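Local coordinates for uncharacterized protein (Bacteroides ovatus, PDB 4ID2) that is of unknown function but belongs to the DUF4738 family and has a beta-barrel-like fold, at residues Thr141-Ala144 with Asp145-Ser149. Residues are numbered along the deposited sequence; the frame is centred on the assembly and turned at random.
Sequences TITA and DGKMS
The hydroxyl of Thr143 bonds to two groups of the returning chain at once. It donates to the carboxylate of Asp145, OG1 to OD1 2.6 Å, and meets that oxygen nearly along its C-O axis. The same OG1 accepts the backbone N-H of Lys147 over 2.9 Å, a rather bent bond at 137°. Thr143 holds OG1 between its backbone N and carbonyl carbon (chi1 66°). The side chains of Thr143 and Asp145 lie side by side and point the same way, which brings OD1 to the hydroxyl. A valine in place of Thr143 would probably leave Asp145 OD1 and the Lys147 N-H without this shared partner and let the carboxylate turn.

Backbone bonds close the chain reversal. Gly146 N reaches Thr143 O at 3.1 Å, from above the carbonyl plane, and completes a type I turn from Thr143 to Gly146. Gly146, the last turn residue, is left-handed (phi 79°), and Thr143 N bonds to Lys147 O. This type I turn with a G1 beta bulge links strands 134-142 and 148-158 of a beta hairpin, neighbours in a four-stranded antiparallel sheet. Thr141 and Ser149 form an antiparallel hydrogen-bonded pair, with N to O 2.9 Å in both directions. Arg79 ties the turn to strand 67-79 by a hydrogen bond to Ala144 O.

Apolar contact lies on one face of the hairpin. Ile142 CG1 touches CG of Met148, a selenomethionine, at 3.8 Å in a non-hydrogen-bonded pair. Both side chains also pack on Leu85 of strand 82-89. On the other face Thr141 CB lies 3.6 Å from Ser149 OG. Both hydroxyls bond to the side-chain amide of Gln151.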
loop_
_atom_site.group_PDB
_atom_site.type_symbol
_atom_site.label_atom_id
_atom_site.label_comp_id
_atom_site.label_asym_id
_atom_site.label_seq_id
_atom_site.Cartn_x
_atom_site.Cartn_y
_atom_site.Cartn_z
ATOM N N THR A 141 -4.703 16.593 10.092
ATOM C CA THR A 141 -4.820 16.498 11.551
ATOM C C THR A 141 -5.048 17.902 12.085
ATOM O O THR A 141 -4.269 18.795 11.763
ATOM C CB THR A 141 -3.587 15.823 12.155
ATOM O OG1 THR A 141 -3.414 14.554 11.522
ATOM C CG2 THR A 141 -3.702 15.632 13.670
ATOM N N ILE A 142 -6.124 18.111 12.869
ATOM C CA ILE A 142 -6.447 19.423 13.438
ATOM C C ILE A 142 -6.409 19.310 14.956
ATOM O O ILE A 142 -7.080 18.440 15.515
ATOM C CB ILE A 142 -7.817 19.940 12.934
ATOM C CG1 ILE A 142 -7.810 20.101 11.405
ATOM C CG2 ILE A 142 -8.163 21.285 13.609
ATOM C CD1 ILE A 142 -9.172 20.066 10.766
ATOM N N THR A 143 -5.640 20.191 15.629
ATOM C CA THR A 143 -5.551 20.161 17.093
ATOM C C THR A 143 -6.756 20.876 17.684
ATOM O O THR A 143 -7.498 21.529 16.955
ATOM C CB THR A 143 -4.246 20.799 17.587
ATOM O OG1 THR A 143 -4.255 22.191 17.267
ATOM C CG2 THR A 143 -3.003 20.126 17.011
ATOM N N ALA A 144 -6.938 20.780 19.006
ATOM C CA ALA A 144 -8.052 21.438 19.686
ATOM C C ALA A 144 -7.982 22.973 19.555
ATOM O O ALA A 144 -9.033 23.617 19.488
ATOM C CB ALA A 144 -8.082 21.041 21.154
ATOM N N ASP A 145 -6.756 23.550 19.458
ATOM C CA ASP A 145 -6.583 24.997 19.280
ATOM C C ASP A 145 -6.473 25.392 17.772
ATOM O O ASP A 145 -6.007 26.484 17.470
ATOM C CB ASP A 145 -5.376 25.527 20.090
ATOM C CG ASP A 145 -4.009 25.077 19.616
ATOM O OD1 ASP A 145 -3.892 23.920 19.161
ATOM O OD2 ASP A 145 -3.042 25.862 19.764
ATOM N N GLY A 146 -6.942 24.539 16.859
ATOM C CA GLY A 146 -6.974 24.845 15.434
ATOM C C GLY A 146 -5.691 24.725 14.633
ATOM O O GLY A 146 -5.703 25.101 13.459
ATOM N N LYS A 147 -4.580 24.203 15.214
ATOM C CA LYS A 147 -3.339 24.037 14.441
ATOM C C LYS A 147 -3.521 22.844 13.520
ATOM O O LYS A 147 -3.840 21.754 13.987
ATOM C CB LYS A 147 -2.094 23.882 15.331
ATOM C CG LYS A 147 -1.729 25.159 16.083
ATOM C CD LYS A 147 -0.579 24.949 17.057
ATOM C CE LYS A 147 -0.153 26.239 17.712
ATOM N NZ LYS A 147 0.890 26.014 18.747
HETATM N N MSE A 148 -3.387 23.064 12.211
HETATM C CA MSE A 148 -3.632 22.044 11.208
HETATM C C MSE A 148 -2.334 21.554 10.557
HETATM O O MSE A 148 -1.449 22.357 10.281
HETATM C CB MSE A 148 -4.571 22.631 10.156
HETATM C CG MSE A 148 -5.113 21.608 9.187
HETATM SE SE MSE A 148 -4.799 22.052 7.356
HETATM C CE MSE A 148 -2.859 22.232 7.343
ATOM N N SER A 149 -2.233 20.236 10.298
ATOM C CA SER A 149 -1.079 19.629 9.620
ATOM C C SER A 149 -1.554 18.619 8.571
ATOM O O SER A 149 -2.615 18.026 8.733
ATOM C CB SER A 149 -0.137 18.965 10.618
ATOM O OG SER A 149 -0.781 17.976 11.400
#